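Local coordinates for cysteine hydrolase (Pseudomonas syringae pv. phaseolicola 1448A, PDB 3IRV), which belongs to the isochorismatase-like cysteine hydrolases and probably acts as a hydrolase on a substrate not yet established, at residues Met30-Val33 / Phe34-Thr38; Tyr88-Val91 / Asp92-Ala96; Leu197-Ile200 / Ala201-Gly205. One frame throughout, in Å; residues are numbered along the deposited sequence.

Interaction 1: Met30-Val33 / Phe34-Thr38; sequences MQKV and FCEPT
Val33 and Phe34 meet through a CH-pi contact: CG1 of Val33 lies 3.9 Å from the centroid of the Phe34 ring, 26° off its normal, displaced toward the rim. The valine torsion, with CG1 between the backbone N and the carbonyl carbon (chi1 65°), brings that methyl over the ring. At the ring edge, in its plane, Gln31 OE1 comes within 3.5 Å of Phe34 CE2.

The backbone bonds define a single short turn. Gln31, in the N-cap position, offers its O to two donors, Phe34 N and Cys35 N, both at 3.0 Å, and Lys32 O takes Glu36 N at 2.9 Å.

Sulfur and methylene contacts complete the set. Met30, bent at chi2 and chi3, turns CE back to 3.7 Å from Cys35 SG. Alongside Lys32, the extended Glu36 chain places OE2 3.6 Å from Lys32 CG, whereas Lys32 NZ stops 4.9 Å from that oxygen: the charges may attract, but they do not touch.

The helix 32-35 follows strand 23-28 of the parallel sheet. Gln31 fastens it there, its OE1 taking His72 N at the end of the adjacent strand 66-72 and its NE2 reaching Val102 O.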
ATOM      1  N   MET A  30       5.057   0.007  17.499  1.00 11.15           N
ATOM      2  CA  MET A  30       5.194  -0.936  18.625  1.00 12.34           C
ATOM      3  C   MET A  30       4.679  -0.313  19.934  1.00 11.41           C
ATOM      4  O   MET A  30       5.401  -0.176  20.933  1.00 13.90           O
ATOM      5  CB  MET A  30       6.601  -1.551  18.683  1.00 11.15           C
ATOM      6  CG  MET A  30       6.880  -2.501  17.487  1.00 15.96           C
ATOM      7  SD  MET A  30       5.788  -3.962  17.361  1.00  6.77           S
ATOM      8  CE  MET A  30       6.584  -4.983  18.687  1.00 15.80           C
ATOM      9  N   GLN A  31       3.385  -0.005  19.898  1.00 13.23           N
ATOM     10  CA  GLN A  31       2.688   0.720  20.958  1.00 12.25           C
ATOM     11  C   GLN A  31       1.874  -0.258  21.785  1.00 12.45           C
ATOM     12  O   GLN A  31       1.462  -1.341  21.297  1.00 13.80           O
ATOM     13  CB  GLN A  31       1.749   1.758  20.332  1.00 11.73           C
ATOM     14  CG  GLN A  31       2.476   2.878  19.577  1.00 11.26           C
ATOM     15  CD  GLN A  31       1.555   3.636  18.678  1.00 13.74           C
ATOM     16  OE1 GLN A  31       1.429   3.293  17.495  1.00 13.21           O
ATOM     17  NE2 GLN A  31       0.860   4.647  19.224  1.00 11.83           N
ATOM     18  N   LYS A  32       1.590   0.126  23.043  1.00 11.97           N
ATOM     19  CA  LYS A  32       0.839  -0.795  23.925  1.00 14.50           C
ATOM     20  C   LYS A  32      -0.532  -1.207  23.361  1.00 13.65           C
ATOM     21  O   LYS A  32      -0.982  -2.340  23.557  1.00 16.68           O
ATOM     22  CB  LYS A  32       0.673  -0.161  25.310  1.00 14.73           C
ATOM     23  CG  LYS A  32       2.003   0.061  25.985  1.00 13.06           C
ATOM     24  CD  LYS A  32       1.872   0.870  27.267  1.00 17.97           C
ATOM     25  CE  LYS A  32       3.095   0.673  28.125  1.00 36.77           C
ATOM     26  NZ  LYS A  32       3.285   1.754  29.138  1.00 35.96           N
ATOM     27  N   VAL A  33      -1.194  -0.290  22.645  1.00 11.95           N
ATOM     28  CA  VAL A  33      -2.500  -0.551  22.062  1.00 12.93           C
ATOM     29  C   VAL A  33      -2.498  -1.750  21.061  1.00 15.84           C
ATOM     30  O   VAL A  33      -3.520  -2.450  20.920  1.00 15.49           O
ATOM     31  CB  VAL A  33      -3.064   0.757  21.433  1.00 14.59           C
ATOM     32  CG1 VAL A  33      -2.196   1.196  20.262  1.00 13.74           C
ATOM     33  CG2 VAL A  33      -4.540   0.623  21.055  1.00 15.53           C
ATOM     34  N   PHE A  34      -1.343  -2.001  20.420  1.00 14.19           N
ATOM     35  CA  PHE A  34      -1.167  -3.162  19.518  1.00 14.33           C
ATOM     36  C   PHE A  34      -0.474  -4.355  20.176  1.00 17.07           C
ATOM     37  O   PHE A  34      -0.669  -5.483  19.742  1.00 15.86           O
ATOM     38  CB  PHE A  34      -0.357  -2.774  18.279  1.00 14.48           C
ATOM     39  CG  PHE A  34      -0.948  -1.626  17.516  1.00 17.37           C
ATOM     40  CD1 PHE A  34      -2.087  -1.811  16.746  1.00 23.25           C
ATOM     41  CD2 PHE A  34      -0.349  -0.365  17.543  1.00 12.90           C
ATOM     42  CE1 PHE A  34      -2.636  -0.738  16.030  1.00 25.42           C
ATOM     43  CE2 PHE A  34      -0.885   0.701  16.855  1.00 20.72           C
ATOM     44  CZ  PHE A  34      -2.029   0.532  16.099  1.00 21.93           C
ATOM     45  N   CYS A  35       0.332  -4.099  21.212  1.00 14.92           N
ATOM     46  CA  CYS A  35       1.204  -5.131  21.765  1.00 13.14           C
ATOM     47  C   CYS A  35       0.724  -5.759  23.080  1.00 19.46           C
ATOM     48  O   CYS A  35       1.151  -6.868  23.427  1.00 20.83           O
ATOM     49  CB  CYS A  35       2.614  -4.582  21.961  1.00 16.22           C
ATOM     50  SG  CYS A  35       3.406  -4.154  20.397  1.00 17.80           S
ATOM     51  N   GLU A  36      -0.104  -5.051  23.844  1.00 16.86           N
ATOM     52  CA  GLU A  36      -0.606  -5.642  25.103  1.00 18.73           C
ATOM     53  C   GLU A  36      -1.898  -6.388  24.856  1.00 17.66           C
ATOM     54  O   GLU A  36      -2.742  -5.929  24.096  1.00 19.28           O
ATOM     55  CB  GLU A  36      -0.862  -4.549  26.132  1.00 19.72           C
ATOM     56  CG  GLU A  36       0.400  -3.859  26.532  1.00 23.32           C
ATOM     57  CD  GLU A  36       0.206  -2.895  27.686  1.00 40.90           C
ATOM     58  OE1 GLU A  36      -0.942  -2.446  27.941  1.00 40.69           O
ATOM     59  OE2 GLU A  36       1.226  -2.580  28.329  1.00 40.35           O
ATOM     60  N   PRO A  37      -2.068  -7.560  25.496  1.00 23.31           N
ATOM     61  CA  PRO A  37      -3.293  -8.354  25.333  1.00 23.52           C
ATOM     62  C   PRO A  37      -4.578  -7.585  25.645  1.00 21.43           C
ATOM     63  O   PRO A  37      -5.614  -7.844  25.032  1.00 28.84           O
ATOM     64  CB  PRO A  37      -3.091  -9.515  26.321  1.00 24.19           C
ATOM     65  CG  PRO A  37      -1.596  -9.674  26.388  1.00 22.65           C
ATOM     66  CD  PRO A  37      -1.069  -8.242  26.344  1.00 23.21           C
ATOM     67  N   THR A  38      -4.481  -6.615  26.555  1.00 23.47           N
ATOM     68  CA  THR A  38      -5.611  -5.772  26.927  1.00 27.46           C
ATOM     69  C   THR A  38      -5.767  -4.564  25.994  1.00 29.53           C
ATOM     70  O   THR A  38      -6.710  -3.785  26.140  1.00 29.00           O
ATOM     71  CB  THR A  38      -5.472  -5.248  28.375  1.00 23.46           C
ATOM     72  OG1 THR A  38      -4.193  -4.631  28.551  1.00 27.87           O
ATOM     73  CG2 THR A  38      -5.628  -6.386  29.380  1.00 37.23           C
TER

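Interaction 2: Tyr88-Val91 / Asp92-Ala96; sequences YPNV and DQILA
Ile94 lays its CD1 methyl against the carboxamide of Asn90, one turn back, and sits over the middle of the amide: CD1 is 3.7 Å from both Asn90 OD1 and Asn90 ND2. Asn90 CG and Ile94 CG1, the branch that carries CD1, both lie between backbone N and carbonyl carbon (chi1 60° and 62°), which brings the amide and the methyl together. The purely apolar meeting is Val91 CG2 with Leu95 CD1, at 3.9 Å, the two side chains crossing at a slant.

The backbone explains this spacing. A type I turn runs from Tyr88 to Val91 and passes directly into a short, weakly bonded helix. Val91 O is gripped twice, by Leu95 N at 3.0 Å near the carbonyl plane and by Ile94 N at 3.2 Å from well above it; Gln93 N bonds to Asn90 O at 2.9 Å.

One water ties the turn to the helix start: it donates to Pro89 O and to Gln93 OE1 and accepts from Asp92 N at 2.9 Å. Asp92 itself is held from outside, by Thr81 and by a salt bridge to Arg85 of helix 83-87, while Tyr88 OH bonds to Glu203 of the second subunit. The chemistry is thus divided: a water links two backbone groups and the Gln93 amide oxygen, a buried carboxylate is probably kept ionised by its arginine, and aliphatic branches lie on an amide and on each other one turn apart.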
ATOM      1  N   TYR A  88     -12.429   3.175  11.570  1.00 15.87           N
ATOM      2  CA  TYR A  88     -12.304   2.771  12.973  1.00 17.15           C
ATOM      3  C   TYR A  88     -13.084   3.784  13.822  1.00 15.25           C
ATOM      4  O   TYR A  88     -12.534   4.809  14.229  1.00 13.65           O
ATOM      5  CB  TYR A  88     -10.841   2.771  13.379  1.00 15.37           C
ATOM      6  CG  TYR A  88     -10.072   1.575  12.887  1.00 13.19           C
ATOM      7  CD1 TYR A  88      -9.904   0.443  13.708  1.00 19.11           C
ATOM      8  CD2 TYR A  88      -9.505   1.555  11.605  1.00 14.05           C
ATOM      9  CE1 TYR A  88      -9.173  -0.666  13.262  1.00 17.19           C
ATOM     10  CE2 TYR A  88      -8.769   0.467  11.154  1.00 16.07           C
ATOM     11  CZ  TYR A  88      -8.606  -0.650  11.988  1.00 20.78           C
ATOM     12  OH  TYR A  88      -7.878  -1.736  11.546  1.00 19.80           O
ATOM     13  N   PRO A  89     -14.388   3.540  14.030  1.00 16.18           N
ATOM     14  CA  PRO A  89     -15.259   4.504  14.740  1.00 15.71           C
ATOM     15  C   PRO A  89     -14.793   4.958  16.119  1.00 15.22           C
ATOM     16  O   PRO A  89     -15.140   6.054  16.520  1.00 17.05           O
ATOM     17  CB  PRO A  89     -16.603   3.752  14.863  1.00 15.29           C
ATOM     18  CG  PRO A  89     -16.592   2.881  13.623  1.00 19.18           C
ATOM     19  CD  PRO A  89     -15.159   2.379  13.528  1.00 18.83           C
ATOM     20  N   ASN A  90     -14.012   4.132  16.807  1.00 16.04           N
ATOM     21  CA  ASN A  90     -13.540   4.476  18.156  1.00 16.25           C
ATOM     22  C   ASN A  90     -12.139   5.112  18.165  1.00 15.82           C
ATOM     23  O   ASN A  90     -11.542   5.290  19.233  1.00 15.29           O
ATOM     24  CB  ASN A  90     -13.563   3.231  19.060  1.00 21.27           C
ATOM     25  CG  ASN A  90     -12.668   2.095  18.547  1.00 27.92           C
ATOM     26  OD1 ASN A  90     -12.246   2.089  17.385  1.00 28.36           O
ATOM     27  ND2 ASN A  90     -12.395   1.103  19.420  1.00 26.92           N
ATOM     28  N   VAL A  91     -11.613   5.439  16.977  1.00 13.27           N
ATOM     29  CA  VAL A  91     -10.210   5.854  16.895  1.00 14.44           C
ATOM     30  C   VAL A  91      -9.872   7.002  17.851  1.00 15.07           C
ATOM     31  O   VAL A  91      -8.809   6.994  18.458  1.00 14.65           O
ATOM     32  CB  VAL A  91      -9.790   6.223  15.459  1.00 15.17           C
ATOM     33  CG1 VAL A  91     -10.612   7.398  14.897  1.00 18.32           C
ATOM     34  CG2 VAL A  91      -8.277   6.474  15.379  1.00 15.13           C
ATOM     35  N   ASP A  92     -10.782   7.967  18.011  1.00 15.01           N
ATOM     36  CA  ASP A  92     -10.449   9.150  18.830  1.00 15.36           C
ATOM     37  C   ASP A  92     -10.340   8.823  20.307  1.00 16.86           C
ATOM     38  O   ASP A  92      -9.799   9.628  21.081  1.00 18.49           O
ATOM     39  CB  ASP A  92     -11.421  10.321  18.615  1.00 19.24           C
ATOM     40  CG  ASP A  92     -11.430  10.813  17.171  1.00 22.20           C
ATOM     41  OD1 ASP A  92     -10.378  10.746  16.489  1.00 15.40           O
ATOM     42  OD2 ASP A  92     -12.495  11.239  16.703  1.00 20.62           O
ATOM     43  N   GLN A  93     -10.883   7.673  20.695  1.00 15.27           N
ATOM     44  CA  GLN A  93     -10.896   7.245  22.091  1.00 17.30           C
ATOM     45  C   GLN A  93      -9.858   6.185  22.408  1.00 24.57           C
ATOM     46  O   GLN A  93      -9.749   5.759  23.560  1.00 22.02           O
ATOM     47  CB  GLN A  93     -12.277   6.683  22.454  1.00 21.69           C
ATOM     48  CG  GLN A  93     -13.340   7.767  22.704  1.00 26.71           C
ATOM     49  CD  GLN A  93     -13.863   8.390  21.428  1.00 41.61           C
ATOM     50  OE1 GLN A  93     -14.268   7.683  20.497  1.00 39.63           O
ATOM     51  NE2 GLN A  93     -13.852   9.721  21.373  1.00 40.62           N
ATOM     52  N   ILE A  94      -9.171   5.681  21.386  1.00 15.97           N
ATOM     53  CA  ILE A  94      -8.147   4.654  21.605  1.00 14.27           C
ATOM     54  C   ILE A  94      -6.732   5.039  21.166  1.00 15.61           C
ATOM     55  O   ILE A  94      -5.755   4.505  21.706  1.00 16.67           O
ATOM     56  CB  ILE A  94      -8.528   3.270  21.024  1.00 16.48           C
ATOM     57  CG1 ILE A  94      -8.710   3.348  19.510  1.00 20.33           C
ATOM     58  CG2 ILE A  94      -9.810   2.747  21.726  1.00 18.30           C
ATOM     59  CD1 ILE A  94      -8.879   1.973  18.849  1.00 21.07           C
ATOM     60  N   LEU A  95      -6.629   5.976  20.220  1.00 13.15           N
ATOM     61  CA  LEU A  95      -5.320   6.429  19.740  1.00 12.18           C
ATOM     62  C   LEU A  95      -5.080   7.907  20.096  1.00 13.34           C
ATOM     63  O   LEU A  95      -4.154   8.526  19.584  1.00 12.27           O
ATOM     64  CB  LEU A  95      -5.159   6.208  18.218  1.00 12.78           C
ATOM     65  CG  LEU A  95      -5.125   4.739  17.740  1.00 12.92           C
ATOM     66  CD1 LEU A  95      -4.944   4.680  16.233  1.00 15.07           C
ATOM     67  CD2 LEU A  95      -4.023   3.915  18.389  1.00 13.28           C
ATOM     68  N   ALA A  96      -5.885   8.436  21.019  1.00 13.92           N
ATOM     69  CA  ALA A  96      -5.741   9.823  21.461  1.00 14.07           C
ATOM     70  C   ALA A  96      -4.377  10.025  22.146  1.00 14.39           C
ATOM     71  O   ALA A  96      -3.893   9.124  22.845  1.00 12.91           O
ATOM     72  CB  ALA A  96      -6.860  10.161  22.430  1.00 13.66           C
TER
HETATM   73  O   HOH W   1     -13.626   8.102  17.663  1.00 19.19           O

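Interaction 3: Leu197-Ile200 / Ala201-Gly205; sequences LTTI and AYEFG
Phe204 leans back along its helix against Ile200 and Thr199. Its CB starts 3.9 Å from Ile200 O. With CG anti to the carbonyl carbon (chi1 -50°), the ring runs back beside the preceding turn: CD2 comes to 3.8 Å from Ile200 CA and 4.0 Å from Ile200 CG1, the latter lying at the ring edge, in its plane. Farther out, CE2 is 3.6 Å from Thr199 CG2, and CZ, at the tip, still meets the same methyl. One ring face carries Glu203 CB, offset toward the rim, and the Ile200 and Phe204 side chains cross at about a right angle.

In the backbone, two successive N-H groups share Ile200 O. It accepts both Phe204 N, at 2.9 Å, and Gly205 N, at 3.0 Å, the donors arriving from opposite faces of the carbonyl plane. The second bond spans five residues and widens the turn to a pi-type one. Upstream, Ala201 N to Leu197 O (2.9 Å) and Glu203 N to Thr199 O (2.8 Å) keep the ordinary spacing.

Thr199 OG1 is satisfied by Ile195 O one turn earlier. The Glu203 carboxylate instead serves the dimer: it takes the hydroxyls of Tyr88 and Tyr179 of the second subunit. Phe204 and Ile200 meanwhile pack on Ile157 of helix 149-162. The arrangement is a pi-type turn in the last part of helix 189-204, just ahead of strand 206-208 of the alpha/beta fold, and it forms part of the subunit interface.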
ATOM      1  N   LEU A 197       4.767 -10.601   2.440  1.00 14.25           N
ATOM      2  CA  LEU A 197       6.215 -10.726   2.240  1.00 11.30           C
ATOM      3  C   LEU A 197       6.548 -11.057   0.780  1.00 10.95           C
ATOM      4  O   LEU A 197       7.535 -10.548   0.207  1.00 12.84           O
ATOM      5  CB  LEU A 197       6.789 -11.777   3.191  1.00 12.10           C
ATOM      6  CG  LEU A 197       6.687 -11.420   4.672  1.00 14.59           C
ATOM      7  CD1 LEU A 197       7.294 -12.583   5.454  1.00 14.24           C
ATOM      8  CD2 LEU A 197       7.459 -10.132   4.996  1.00 14.55           C
ATOM      9  N   THR A 198       5.710 -11.908   0.178  1.00 12.76           N
ATOM     10  CA  THR A 198       5.898 -12.288  -1.232  1.00 12.62           C
ATOM     11  C   THR A 198       5.728 -11.030  -2.123  1.00 14.54           C
ATOM     12  O   THR A 198       6.553 -10.742  -3.018  1.00 15.09           O
ATOM     13  CB  THR A 198       4.896 -13.404  -1.611  1.00 14.04           C
ATOM     14  OG1 THR A 198       5.204 -14.588  -0.844  1.00 14.93           O
ATOM     15  CG2 THR A 198       5.009 -13.750  -3.116  1.00 15.62           C
ATOM     16  N   THR A 199       4.681 -10.264  -1.846  1.00 11.32           N
ATOM     17  CA  THR A 199       4.428  -9.026  -2.584  1.00 11.35           C
ATOM     18  C   THR A 199       5.577  -8.035  -2.431  1.00 11.74           C
ATOM     19  O   THR A 199       6.076  -7.459  -3.406  1.00 14.06           O
ATOM     20  CB  THR A 199       3.118  -8.393  -2.098  1.00 13.47           C
ATOM     21  OG1 THR A 199       2.046  -9.292  -2.402  1.00 15.20           O
ATOM     22  CG2 THR A 199       2.840  -7.043  -2.796  1.00 12.50           C
ATOM     23  N   ILE A 200       6.033  -7.854  -1.194  1.00 14.04           N
ATOM     24  CA  ILE A 200       7.188  -6.958  -0.984  1.00 11.86           C
ATOM     25  C   ILE A 200       8.419  -7.421  -1.773  1.00 13.29           C
ATOM     26  O   ILE A 200       9.085  -6.606  -2.430  1.00 14.05           O
ATOM     27  CB  ILE A 200       7.523  -6.799   0.501  1.00 13.10           C
ATOM     28  CG1 ILE A 200       6.338  -6.177   1.244  1.00  9.63           C
ATOM     29  CG2 ILE A 200       8.844  -6.005   0.684  1.00 12.75           C
ATOM     30  CD1 ILE A 200       6.394  -6.484   2.769  1.00 10.92           C
ATOM     31  N   ALA A 201       8.722  -8.730  -1.721  1.00 11.42           N
ATOM     32  CA  ALA A 201       9.907  -9.236  -2.423  1.00 14.59           C
ATOM     33  C   ALA A 201       9.792  -9.120  -3.966  1.00 12.26           C
ATOM     34  O   ALA A 201      10.801  -9.010  -4.665  1.00 13.80           O
ATOM     35  CB  ALA A 201      10.144 -10.678  -2.020  1.00 12.73           C
ATOM     36  N   TYR A 202       8.565  -9.151  -4.481  1.00  9.86           N
ATOM     37  CA  TYR A 202       8.379  -9.102  -5.936  1.00 12.72           C
ATOM     38  C   TYR A 202       8.239  -7.662  -6.426  1.00 16.12           C
ATOM     39  O   TYR A 202       8.612  -7.343  -7.557  1.00 15.60           O
ATOM     40  CB  TYR A 202       7.135  -9.903  -6.329  1.00 13.41           C
ATOM     41  CG  TYR A 202       7.122 -10.374  -7.769  1.00 13.01           C
ATOM     42  CD1 TYR A 202       7.656 -11.622  -8.117  1.00 18.17           C
ATOM     43  CD2 TYR A 202       6.554  -9.582  -8.781  1.00 18.64           C
ATOM     44  CE1 TYR A 202       7.630 -12.065  -9.455  1.00 19.00           C
ATOM     45  CE2 TYR A 202       6.522 -10.016 -10.108  1.00 18.07           C
ATOM     46  CZ  TYR A 202       7.069 -11.251 -10.430  1.00 20.01           C
ATOM     47  OH  TYR A 202       7.031 -11.653 -11.751  1.00 23.68           O
ATOM     48  N   GLU A 203       7.666  -6.795  -5.583  1.00 12.92           N
ATOM     49  CA  GLU A 203       7.235  -5.470  -6.059  1.00 11.79           C
ATOM     50  C   GLU A 203       7.945  -4.268  -5.423  1.00 14.17           C
ATOM     51  O   GLU A 203       8.023  -3.197  -6.062  1.00 13.21           O
ATOM     52  CB  GLU A 203       5.736  -5.250  -5.793  1.00 12.85           C
ATOM     53  CG  GLU A 203       4.783  -6.366  -6.184  1.00 14.11           C
ATOM     54  CD  GLU A 203       4.638  -6.573  -7.683  1.00 15.85           C
ATOM     55  OE1 GLU A 203       5.283  -5.860  -8.491  1.00 17.18           O
ATOM     56  OE2 GLU A 203       3.875  -7.495  -8.057  1.00 16.54           O
ATOM     57  N   PHE A 204       8.365  -4.379  -4.158  1.00 12.58           N
ATOM     58  CA  PHE A 204       8.721  -3.150  -3.414  1.00 13.02           C
ATOM     59  C   PHE A 204      10.147  -3.053  -2.891  1.00 13.34           C
ATOM     60  O   PHE A 204      10.610  -1.942  -2.647  1.00 13.22           O
ATOM     61  CB  PHE A 204       7.786  -2.905  -2.207  1.00 12.60           C
ATOM     62  CG  PHE A 204       6.305  -2.972  -2.534  1.00 13.96           C
ATOM     63  CD1 PHE A 204       5.780  -2.312  -3.652  1.00 13.52           C
ATOM     64  CD2 PHE A 204       5.429  -3.668  -1.695  1.00 14.08           C
ATOM     65  CE1 PHE A 204       4.422  -2.360  -3.944  1.00 14.53           C
ATOM     66  CE2 PHE A 204       4.072  -3.736  -1.983  1.00 17.13           C
ATOM     67  CZ  PHE A 204       3.572  -3.095  -3.119  1.00 15.62           C
ATOM     68  N   GLY A 205      10.825  -4.174  -2.660  1.00 13.56           N
ATOM     69  CA  GLY A 205      12.205  -4.076  -2.152  1.00 11.98           C
ATOM     70  C   GLY A 205      12.747  -5.438  -1.736  1.00 14.90           C
ATOM     71  O   GLY A 205      12.455  -6.442  -2.393  1.00 13.81           O
TER

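Following the chain from its N terminus, the three contacts come in series; none encloses or crosses another, and each closes only a local turn. Interaction 1 forms the short helix after strand 23-28, interaction 2 the turn and helix after helix 83-87, and interaction 3 the last part of helix 189-204. The first two touch, Val33 CG1 lying 3.8 Å from Leu95 CD2, so the short helix 32-35 packs against the end of helix 91-94. Interaction 3 lies opposite interaction 1 across the chain's centre, their centres about 27 Å apart. Within one chain interactions 2 and 3 do not meet, but the dimer joins them: Tyr88 of each subunit meets Tyr202 and Glu203 of the other.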